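Local coordinates for prolyl oligopeptidase (PDB 1YR2), which probably hydrolyses oligopeptides on the carboxyl side of proline, and of alanine to a lesser extent, as a serine peptidase of the prolyl oligopeptidase family, at residues S43-L48 / S58-W63; D278-V283 / V326-W331; M476-R481 / E556-N561. All coordinates share one frame; numbering follows the deposited sequence.

Contact 1: residues S43-L48 / S58-W63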
loop_
_atom_site.group_PDB
_atom_site.type_symbol
_atom_site.label_atom_id
_atom_site.label_comp_id
_atom_site.label_asym_id
_atom_site.label_seq_id
_atom_site.Cartn_x
_atom_site.Cartn_y
_atom_site.Cartn_z
ATOM N N SER A 43 -36.381 -13.727 5.432
ATOM C CA SER A 43 -36.149 -12.467 4.732
ATOM C C SER A 43 -37.448 -12.067 4.033
ATOM O O SER A 43 -37.580 -12.298 2.858
ATOM C CB SER A 43 -34.992 -12.642 3.740
ATOM O OG SER A 43 -33.772 -12.854 4.476
ATOM N N PRO A 44 -38.428 -11.526 4.761
ATOM C CA PRO A 44 -39.719 -11.171 4.147
ATOM C C PRO A 44 -39.574 -10.278 2.904
ATOM O O PRO A 44 -38.690 -9.424 2.860
ATOM C CB PRO A 44 -40.447 -10.408 5.268
ATOM C CG PRO A 44 -39.807 -10.926 6.560
ATOM C CD PRO A 44 -38.389 -11.167 6.185
ATOM N N GLN A 45 -40.412 -10.500 1.906
ATOM C CA GLN A 45 -40.386 -9.713 0.678
ATOM C C GLN A 45 -41.510 -8.695 0.700
ATOM O O GLN A 45 -42.606 -9.003 1.133
ATOM C CB GLN A 45 -40.569 -10.622 -0.508
ATOM C CG GLN A 45 -39.421 -11.537 -0.659
ATOM C CD GLN A 45 -39.555 -12.459 -1.842
ATOM O OE1 GLN A 45 -39.841 -12.021 -2.948
ATOM N NE2 GLN A 45 -39.336 -13.746 -1.618
ATOM N N VAL A 46 -41.217 -7.478 0.274
ATOM C CA VAL A 46 -42.232 -6.486 -0.017
ATOM C C VAL A 46 -42.194 -6.406 -1.542
ATOM O O VAL A 46 -41.273 -5.822 -2.105
ATOM C CB VAL A 46 -41.896 -5.112 0.635
ATOM C CG1 VAL A 46 -42.924 -4.036 0.218
ATOM C CG2 VAL A 46 -41.821 -5.219 2.189
ATOM N N PRO A 47 -43.144 -7.045 -2.221
ATOM C CA PRO A 47 -43.103 -7.120 -3.683
ATOM C C PRO A 47 -42.991 -5.729 -4.323
ATOM O O PRO A 47 -43.653 -4.788 -3.885
ATOM C CB PRO A 47 -44.435 -7.797 -4.028
ATOM C CG PRO A 47 -44.730 -8.636 -2.856
ATOM C CD PRO A 47 -44.266 -7.825 -1.661
ATOM N N LEU A 48 -42.109 -5.586 -5.281
ATOM C CA LEU A 48 -41.864 -4.316 -5.935
ATOM C C LEU A 48 -41.217 -4.605 -7.281
ATOM O O LEU A 48 -40.115 -5.115 -7.335
ATOM C CB LEU A 48 -40.938 -3.423 -5.093
ATOM C CG LEU A 48 -40.456 -2.136 -5.760
ATOM C CD1 LEU A 48 -41.655 -1.210 -6.076
ATOM C CD2 LEU A 48 -39.387 -1.436 -4.918
ATOM N N SER A 58 -37.256 -6.490 -10.435
ATOM C CA SER A 58 -37.759 -6.795 -9.123
ATOM C C SER A 58 -36.742 -6.451 -8.035
ATOM O O SER A 58 -35.530 -6.739 -8.165
ATOM C CB SER A 58 -38.112 -8.277 -9.070
ATOM O OG SER A 58 -38.616 -8.623 -7.781
ATOM N N ASP A 59 -37.236 -5.876 -6.932
ATOM C CA ASP A 59 -36.390 -5.473 -5.806
ATOM C C ASP A 59 -37.170 -5.663 -4.524
ATOM O O ASP A 59 -37.612 -4.708 -3.895
ATOM C CB ASP A 59 -35.934 -4.021 -6.020
ATOM C CG ASP A 59 -34.828 -3.580 -5.085
ATOM O OD1 ASP A 59 -34.442 -4.343 -4.174
ATOM O OD2 ASP A 59 -34.264 -2.461 -5.237
ATOM N N PRO A 60 -37.389 -6.911 -4.149
ATOM C CA PRO A 60 -38.234 -7.230 -2.994
ATOM C C PRO A 60 -37.653 -6.931 -1.623
ATOM O O PRO A 60 -38.401 -7.024 -0.629
ATOM C CB PRO A 60 -38.484 -8.730 -3.123
ATOM C CG PRO A 60 -37.577 -9.224 -4.183
ATOM C CD PRO A 60 -36.897 -8.110 -4.848
ATOM N N TRP A 61 -36.369 -6.616 -1.568
ATOM C CA TRP A 61 -35.673 -6.383 -0.294
ATOM C C TRP A 61 -35.171 -4.947 -0.177
ATOM O O TRP A 61 -34.265 -4.641 0.598
ATOM C CB TRP A 61 -34.563 -7.411 -0.091
ATOM C CG TRP A 61 -35.113 -8.822 0.045
ATOM C CD1 TRP A 61 -35.772 -9.337 1.106
ATOM C CD2 TRP A 61 -35.076 -9.855 -0.949
ATOM N NE1 TRP A 61 -36.121 -10.648 0.860
ATOM C CE2 TRP A 61 -35.713 -10.983 -0.406
ATOM C CE3 TRP A 61 -34.594 -9.923 -2.248
ATOM C CZ2 TRP A 61 -35.864 -12.180 -1.116
ATOM C CZ3 TRP A 61 -34.703 -11.093 -2.933
ATOM C CH2 TRP A 61 -35.358 -12.225 -2.364
ATOM N N ARG A 62 -35.814 -4.032 -0.893
ATOM C CA ARG A 62 -35.425 -2.642 -0.790
ATOM C C ARG A 62 -35.497 -2.133 0.656
ATOM O O ARG A 62 -34.746 -1.246 1.036
ATOM C CB ARG A 62 -36.270 -1.746 -1.670
ATOM C CG ARG A 62 -35.604 -0.388 -1.849
ATOM C CD ARG A 62 -36.126 0.439 -2.988
ATOM N NE ARG A 62 -35.734 -0.111 -4.268
ATOM C CZ ARG A 62 -36.195 0.364 -5.391
ATOM N NH1 ARG A 62 -37.034 1.415 -5.394
ATOM N NH2 ARG A 62 -35.844 -0.193 -6.542
ATOM N N TRP A 63 -36.399 -2.699 1.447
ATOM C CA TRP A 63 -36.519 -2.317 2.871
ATOM C C TRP A 63 -35.228 -2.547 3.676
ATOM O O TRP A 63 -35.006 -1.876 4.690
ATOM C CB TRP A 63 -37.718 -2.997 3.525
ATOM C CG TRP A 63 -37.617 -4.508 3.610
ATOM C CD1 TRP A 63 -38.042 -5.405 2.694
ATOM C CD2 TRP A 63 -37.040 -5.269 4.680
ATOM N NE1 TRP A 63 -37.763 -6.685 3.110
ATOM C CE2 TRP A 63 -37.140 -6.625 4.334
ATOM C CE3 TRP A 63 -36.461 -4.939 5.904
ATOM C CZ2 TRP A 63 -36.680 -7.650 5.171
ATOM C CZ3 TRP A 63 -36.006 -5.962 6.738
ATOM C CH2 TRP A 63 -36.111 -7.290 6.364
HETATM O O HOH W 1 -39.406 -3.798 -1.965
HETATM O O HOH W 2 -40.920 -8.072 -6.168
#
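Two loops that flank the strands 49-52 and 55-58, near the N-terminus, run alongside each other here; they lie against helix 664-675 of the alpha/beta-hydrolase domain. A type I beta turn from Asp59 to Arg62 shapes the second loop. Backbone bonds join the loops at two points: Val46 N donates to a lone pair of Pro60 O at 3.0 Å, and Asp59 N meets Leu48 O nearly along its C=O axis. A water donates to both Val46 O and Asp59 O. Two indoles reach carbonyls of the first loop. Trp61 NE1 bonds Ser43 O at 3.0 Å, almost straight at 174°, with the oxygen in the ring plane. Trp63 NE1 bonds Pro44 O at 2.9 Å, more bent at 142°. Gln45 lies alongside Trp61, with Gln45 CG 3.6 Å from Trp61 CZ2. An alanine in place of Trp61 would remove the indole N-H and would probably loosen the Ser43 end of the loop and leave Gln45 with less to pack on. Leu48 CD2 sits 3.7 Å from Arg62 CZ, over one guanidinium face. In that plane, Arg62 NE and NH2 both grip Asp59 OD2, while Asp59 OD1 binds Tyr638 and Lys668. The carboxylate is buried, and Arg62 and Lys668 beside it would be expected to keep it ionised.

Contact 2: residues D278-V283 / V326-W331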
loop_
_atom_site.group_PDB
_atom_site.type_symbol
_atom_site.label_atom_id
_atom_site.label_comp_id
_atom_site.label_asym_id
_atom_site.label_seq_id
_atom_site.Cartn_x
_atom_site.Cartn_y
_atom_site.Cartn_z
ATOM N N ASP A 278 26.404 17.157 -0.271
ATOM C CA ASP A 278 27.704 17.763 -0.068
ATOM C C ASP A 278 27.585 19.238 0.305
ATOM O O ASP A 278 28.566 19.943 0.394
ATOM C CB ASP A 278 28.611 17.548 -1.303
ATOM C CG ASP A 278 28.033 18.125 -2.594
ATOM O OD1 ASP A 278 26.934 18.762 -2.573
ATOM O OD2 ASP A 278 28.669 17.980 -3.680
ATOM N N GLY A 279 26.362 19.710 0.473
ATOM C CA GLY A 279 26.095 20.996 1.057
ATOM C C GLY A 279 26.187 22.161 0.083
ATOM O O GLY A 279 26.093 23.319 0.502
ATOM N N ARG A 280 26.295 21.850 -1.202
ATOM C CA ARG A 280 26.599 22.848 -2.220
ATOM C C ARG A 280 25.422 23.653 -2.776
ATOM O O ARG A 280 25.632 24.760 -3.294
ATOM C CB ARG A 280 27.329 22.176 -3.386
ATOM C CG ARG A 280 28.803 21.875 -3.104
ATOM C CD ARG A 280 29.437 21.074 -4.197
ATOM N NE ARG A 280 30.430 21.729 -5.078
ATOM C CZ ARG A 280 30.398 22.959 -5.546
ATOM N NH1 ARG A 280 29.464 23.813 -5.219
ATOM N NH2 ARG A 280 31.327 23.353 -6.371
ATOM N N TRP A 281 24.229 23.076 -2.746
ATOM C CA TRP A 281 23.022 23.675 -3.330
ATOM C C TRP A 281 21.811 23.532 -2.409
ATOM O O TRP A 281 21.549 22.435 -1.877
ATOM C CB TRP A 281 22.713 23.035 -4.663
ATOM C CG TRP A 281 23.680 23.435 -5.707
ATOM C CD1 TRP A 281 24.815 22.757 -6.081
ATOM C CD2 TRP A 281 23.658 24.641 -6.484
ATOM N NE1 TRP A 281 25.475 23.473 -7.055
ATOM C CE2 TRP A 281 24.790 24.640 -7.298
ATOM C CE3 TRP A 281 22.765 25.731 -6.580
ATOM C CZ2 TRP A 281 25.063 25.685 -8.199
ATOM C CZ3 TRP A 281 23.049 26.757 -7.430
ATOM C CH2 TRP A 281 24.176 26.719 -8.253
ATOM N N VAL A 282 21.095 24.644 -2.235
ATOM C CA VAL A 282 19.717 24.640 -1.691
ATOM C C VAL A 282 18.764 24.483 -2.869
ATOM O O VAL A 282 18.942 25.118 -3.909
ATOM C CB VAL A 282 19.423 25.945 -0.936
ATOM C CG1 VAL A 282 18.011 26.040 -0.438
ATOM C CG2 VAL A 282 20.406 26.087 0.234
ATOM N N VAL A 283 17.772 23.611 -2.714
ATOM C CA VAL A 283 16.775 23.361 -3.727
ATOM C C VAL A 283 15.415 23.507 -3.083
ATOM O O VAL A 283 15.072 22.851 -2.060
ATOM C CB VAL A 283 16.924 21.967 -4.345
ATOM C CG1 VAL A 283 15.874 21.690 -5.419
ATOM C CG2 VAL A 283 18.334 21.814 -4.905
ATOM N N VAL A 326 25.608 16.366 -6.689
ATOM C CA VAL A 326 27.025 16.111 -6.460
ATOM C C VAL A 326 27.719 17.228 -7.188
ATOM O O VAL A 326 27.547 17.389 -8.402
ATOM C CB VAL A 326 27.512 14.775 -7.057
ATOM C CG1 VAL A 326 29.031 14.590 -6.844
ATOM C CG2 VAL A 326 26.767 13.641 -6.506
ATOM N N GLY A 327 28.459 18.047 -6.451
ATOM C CA GLY A 327 29.186 19.141 -7.093
ATOM C C GLY A 327 28.172 20.157 -7.615
ATOM O O GLY A 327 27.269 20.552 -6.889
ATOM N N ASP A 328 28.277 20.554 -8.878
ATOM C CA ASP A 328 27.325 21.517 -9.436
ATOM C C ASP A 328 26.336 20.849 -10.376
ATOM O O ASP A 328 25.805 21.463 -11.300
ATOM C CB ASP A 328 28.056 22.639 -10.142
ATOM C CG ASP A 328 28.713 23.611 -9.190
ATOM O OD1 ASP A 328 28.229 23.761 -8.027
ATOM O OD2 ASP A 328 29.674 24.322 -9.570
ATOM N N GLN A 329 26.123 19.555 -10.151
ATOM C CA GLN A 329 25.108 18.795 -10.870
ATOM C C GLN A 329 24.035 18.311 -9.904
ATOM O O GLN A 329 24.337 17.794 -8.846
ATOM C CB GLN A 329 25.757 17.623 -11.605
ATOM C CG GLN A 329 26.672 18.134 -12.736
ATOM C CD GLN A 329 27.350 17.059 -13.509
ATOM O OE1 GLN A 329 27.616 15.980 -12.975
ATOM N NE2 GLN A 329 27.640 17.341 -14.777
ATOM N N LEU A 330 22.787 18.453 -10.313
ATOM C CA LEU A 330 21.627 18.013 -9.571
ATOM C C LEU A 330 20.835 16.994 -10.402
ATOM O O LEU A 330 20.722 17.122 -11.605
ATOM C CB LEU A 330 20.727 19.221 -9.325
ATOM C CG LEU A 330 21.295 20.445 -8.607
ATOM C CD1 LEU A 330 20.165 21.449 -8.398
ATOM C CD2 LEU A 330 21.941 20.104 -7.291
ATOM N N TRP A 331 20.208 16.020 -9.758
ATOM C CA TRP A 331 19.373 15.063 -10.472
ATOM C C TRP A 331 17.941 15.180 -9.962
ATOM O O TRP A 331 17.730 15.332 -8.783
ATOM C CB TRP A 331 19.850 13.637 -10.189
ATOM C CG TRP A 331 21.083 13.327 -10.983
ATOM C CD1 TRP A 331 21.141 12.661 -12.162
ATOM C CD2 TRP A 331 22.424 13.700 -10.675
ATOM N NE1 TRP A 331 22.439 12.561 -12.597
ATOM C CE2 TRP A 331 23.256 13.175 -11.699
ATOM C CE3 TRP A 331 23.028 14.344 -9.599
ATOM C CZ2 TRP A 331 24.644 13.354 -11.727
ATOM C CZ3 TRP A 331 24.432 14.509 -9.622
ATOM C CH2 TRP A 331 25.207 14.019 -10.686
HETATM O O HOH W 3 25.667 19.340 -4.886
#
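Asp278 CG stands in the crowded position between its backbone N and carbonyl carbon (chi1 59°), and this turns the carboxylate toward 326-331. Trp281 CG is anti to its carbonyl carbon (chi1 -72°), which brings the pyrrole edge of the indole to Asp328. Asp328 CG has the same setting (chi1 -74°), and its carboxylate comes back toward the ring. Asp278 OD2 accepts from Gly327 N at 2.8 Å through its syn lone pair. The other oxygen, OD1, bonds Ser276 and takes a hydrogen from a water. That water also donates to Gly327 O, so it bridges the two segments. Trp281 NE1 donates to Asp328 OD1 at 2.9 Å. The bond uses the anti lone pair, and the ring and carboxylate planes stand nearly upright to each other.

The segments belong to successive four-stranded antiparallel sheets, the blades of the beta-propeller. Strands 281-287 and 329-334 are each second in their blade. Residues 326-329 form the type II' turn that joins strand 320-326 to strand 329-334. Gly327 takes the positive phi of this turn, which suits glycine.

Arg280 bends at its third torsion and lies across the turn. Arg280 CD is 3.5 Å from Gly327 CA. The guanidinium places one face toward Asp328, with Arg280 NH1 3.1 Å from Asp328 OD1. This salt bridge acts by charge alone, because no N-H points at the oxygen. OD1 therefore meets an indole N-H and a cationic face together, which would probably favour the ionised form. Deeper between the blades the contact turns apolar. Leu330 CD2 packs 4.0 Å from Trp281 CB, and Leu330 CD1 meets Val283 CG2 tip to tip. Phe322 of strand 320-326 touches both Val283 and Leu330.

Contact 3: residues M476-R481 / E556-N561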
loop_
_atom_site.group_PDB
_atom_site.type_symbol
_atom_site.label_atom_id
_atom_site.label_comp_id
_atom_site.label_asym_id
_atom_site.label_seq_id
_atom_site.Cartn_x
_atom_site.Cartn_y
_atom_site.Cartn_z
ATOM N N MET A 476 -0.363 -12.901 -12.792
ATOM C CA MET A 476 -0.825 -13.463 -11.525
ATOM C C MET A 476 0.365 -13.906 -10.679
ATOM O O MET A 476 1.307 -14.517 -11.188
ATOM C CB MET A 476 -1.764 -14.635 -11.756
ATOM C CG MET A 476 -2.234 -15.338 -10.483
ATOM S SD MET A 476 -3.692 -16.364 -10.809
ATOM C CE MET A 476 -3.156 -17.346 -12.165
ATOM N N PHE A 477 0.277 -13.618 -9.372
ATOM C CA PHE A 477 1.237 -14.067 -8.363
ATOM C C PHE A 477 0.685 -15.321 -7.729
ATOM O O PHE A 477 -0.530 -15.442 -7.512
ATOM C CB PHE A 477 1.407 -13.047 -7.221
ATOM C CG PHE A 477 1.988 -11.736 -7.625
ATOM C CD1 PHE A 477 3.268 -11.660 -8.129
ATOM C CD2 PHE A 477 1.237 -10.573 -7.545
ATOM C CE1 PHE A 477 3.795 -10.459 -8.561
ATOM C CE2 PHE A 477 1.779 -9.349 -7.954
ATOM C CZ PHE A 477 3.065 -9.304 -8.441
ATOM N N ILE A 478 1.552 -16.282 -7.476
ATOM C CA ILE A 478 1.185 -17.515 -6.768
ATOM C C ILE A 478 2.201 -17.704 -5.660
ATOM O O ILE A 478 3.418 -17.687 -5.920
ATOM C CB ILE A 478 1.271 -18.688 -7.766
ATOM C CG1 ILE A 478 0.244 -18.510 -8.870
ATOM C CG2 ILE A 478 0.965 -20.035 -7.056
ATOM C CD1 ILE A 478 0.566 -19.334 -10.062
ATOM N N VAL A 479 1.730 -17.887 -4.436
ATOM C CA VAL A 479 2.592 -17.849 -3.280
ATOM C C VAL A 479 2.320 -19.093 -2.487
ATOM O O VAL A 479 1.196 -19.377 -2.133
ATOM C CB VAL A 479 2.264 -16.637 -2.381
ATOM C CG1 VAL A 479 3.304 -16.530 -1.274
ATOM C CG2 VAL A 479 2.256 -15.376 -3.189
ATOM N N ARG A 480 3.360 -19.853 -2.235
ATOM C CA ARG A 480 3.212 -21.146 -1.550
ATOM C C ARG A 480 4.395 -21.418 -0.667
ATOM O O ARG A 480 5.536 -21.088 -1.008
ATOM C CB ARG A 480 3.169 -22.257 -2.570
ATOM C CG ARG A 480 1.851 -22.338 -3.310
ATOM C CD ARG A 480 1.836 -23.319 -4.463
ATOM N NE ARG A 480 2.718 -22.909 -5.557
ATOM C CZ ARG A 480 2.721 -23.510 -6.735
ATOM N NH1 ARG A 480 1.915 -24.538 -6.953
ATOM N NH2 ARG A 480 3.548 -23.114 -7.693
ATOM N N ARG A 481 4.128 -22.036 0.464
ATOM C CA ARG A 481 5.184 -22.605 1.259
ATOM C C ARG A 481 5.919 -23.738 0.491
ATOM O O ARG A 481 5.352 -24.365 -0.383
ATOM C CB ARG A 481 4.579 -23.098 2.576
ATOM C CG ARG A 481 5.564 -23.280 3.701
ATOM C CD ARG A 481 4.813 -23.553 4.996
ATOM N NE ARG A 481 3.936 -24.718 4.866
ATOM C CZ ARG A 481 3.017 -25.072 5.741
ATOM N NH1 ARG A 481 2.778 -24.299 6.783
ATOM N NH2 ARG A 481 2.277 -26.159 5.549
ATOM N N GLU A 556 -9.546 -20.679 -13.786
ATOM C CA GLU A 556 -9.374 -21.782 -14.720
ATOM C C GLU A 556 -7.914 -22.214 -14.872
ATOM O O GLU A 556 -7.626 -23.399 -14.966
ATOM C CB GLU A 556 -10.003 -21.433 -16.079
ATOM C CG GLU A 556 -11.511 -21.366 -15.985
ATOM C CD GLU A 556 -12.198 -20.974 -17.270
ATOM O OE1 GLU A 556 -11.699 -20.071 -17.999
ATOM O OE2 GLU A 556 -13.247 -21.585 -17.549
ATOM N N TRP A 557 -7.023 -21.235 -14.914
ATOM C CA TRP A 557 -5.606 -21.436 -15.153
ATOM C C TRP A 557 -5.023 -22.209 -13.985
ATOM O O TRP A 557 -4.233 -23.125 -14.170
ATOM C CB TRP A 557 -4.859 -20.098 -15.312
ATOM C CG TRP A 557 -3.481 -20.265 -15.778
ATOM C CD1 TRP A 557 -3.044 -20.246 -17.070
ATOM C CD2 TRP A 557 -2.343 -20.554 -14.971
ATOM N NE1 TRP A 557 -1.692 -20.461 -17.099
ATOM C CE2 TRP A 557 -1.235 -20.658 -15.829
ATOM C CE3 TRP A 557 -2.141 -20.721 -13.581
ATOM C CZ2 TRP A 557 0.057 -20.948 -15.361
ATOM C CZ3 TRP A 557 -0.860 -20.997 -13.115
ATOM C CH2 TRP A 557 0.217 -21.147 -14.008
ATOM N N LEU A 558 -5.412 -21.834 -12.784
ATOM C CA LEU A 558 -4.847 -22.439 -11.587
ATOM C C LEU A 558 -5.222 -23.927 -11.504
ATOM O O LEU A 558 -4.444 -24.742 -11.057
ATOM C CB LEU A 558 -5.351 -21.707 -10.367
ATOM C CG LEU A 558 -4.911 -20.257 -10.086
ATOM C CD1 LEU A 558 -5.803 -19.532 -9.009
ATOM C CD2 LEU A 558 -3.458 -20.244 -9.700
ATOM N N ILE A 559 -6.437 -24.244 -11.916
ATOM C CA ILE A 559 -6.923 -25.629 -11.960
ATOM C C ILE A 559 -6.274 -26.403 -13.071
ATOM O O ILE A 559 -5.831 -27.544 -12.852
ATOM C CB ILE A 559 -8.470 -25.691 -12.024
ATOM C CG1 ILE A 559 -9.033 -25.061 -10.750
ATOM C CG2 ILE A 559 -8.923 -27.166 -12.207
ATOM C CD1 ILE A 559 -10.513 -24.824 -10.706
ATOM N N ALA A 560 -6.182 -25.783 -14.245
ATOM C CA ALA A 560 -5.613 -26.445 -15.422
ATOM C C ALA A 560 -4.126 -26.712 -15.272
ATOM O O ALA A 560 -3.562 -27.666 -15.855
ATOM C CB ALA A 560 -5.866 -25.604 -16.649
ATOM N N ASN A 561 -3.473 -25.877 -14.497
ATOM C CA ASN A 561 -2.028 -25.921 -14.421
ATOM C C ASN A 561 -1.505 -26.537 -13.137
ATOM O O ASN A 561 -0.326 -26.438 -12.833
ATOM C CB ASN A 561 -1.452 -24.533 -14.696
ATOM C CG ASN A 561 -1.625 -24.152 -16.132
ATOM O OD1 ASN A 561 -0.772 -24.501 -16.954
ATOM N ND2 ASN A 561 -2.800 -23.581 -16.484
#
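Strand 476-481 and the last turn of helix 544-560, residues 556-560, pass with their axes 11.6 Å apart at closest, their directions 46° from each other. The strand lies in the mixed eight-stranded sheet of the alpha/beta-hydrolase domain, and the helix packs on one face of that sheet. The strand sends Met476 and Ile478 toward the helix, which answers with Trp557 and Leu558. The contact is wholly apolar. Met476 leaves the backbone with CG anti to N (chi1 177°) and bends only at its last torsion, so that CE turns in between the two helix residues. Met476 CE lies 3.8 Å from Trp557 CE3 and equally near Leu558 CD2. The Ile478 side chain crosses that of Trp557 at about a right angle, with Ile478 CD1 3.8 Å from Trp557 CZ3. It also meets Leu558 CD2 tip to tip. Both terminal methyls thus rest against the benzo part of the indole. Val464 of strand 459-467 touches Trp557 as well, and Ala521 of strand 519-523 touches Leu558. The helix ends beside this packing. Trp557 O accepts hydrogen bonds from both the backbone N and ND2 of Asn561, and the ND2 bond is 2.8 Å long and lies in the carbonyl plane on a lone pair.

The three contacts follow one another along the chain and none touches another. Contact 3 is buried, within the alpha/beta-hydrolase domain. Contacts 1 and 2 are only partly buried. They lie on opposite sides of the chain's centre, with their own centres about 68 Å apart. Both come earlier in the chain than contact 3, yet they serve different parts of the fold: contact 1 lies against the hydrolase domain, while contact 2 joins two propeller blades. Their chemistry follows their place. Contact 1 pairs loops mainly through backbone and indole N-H groups. Contact 2 is polar at the turns and apolar deeper down. Contact 3 joins strand to helix by methyls and an indole.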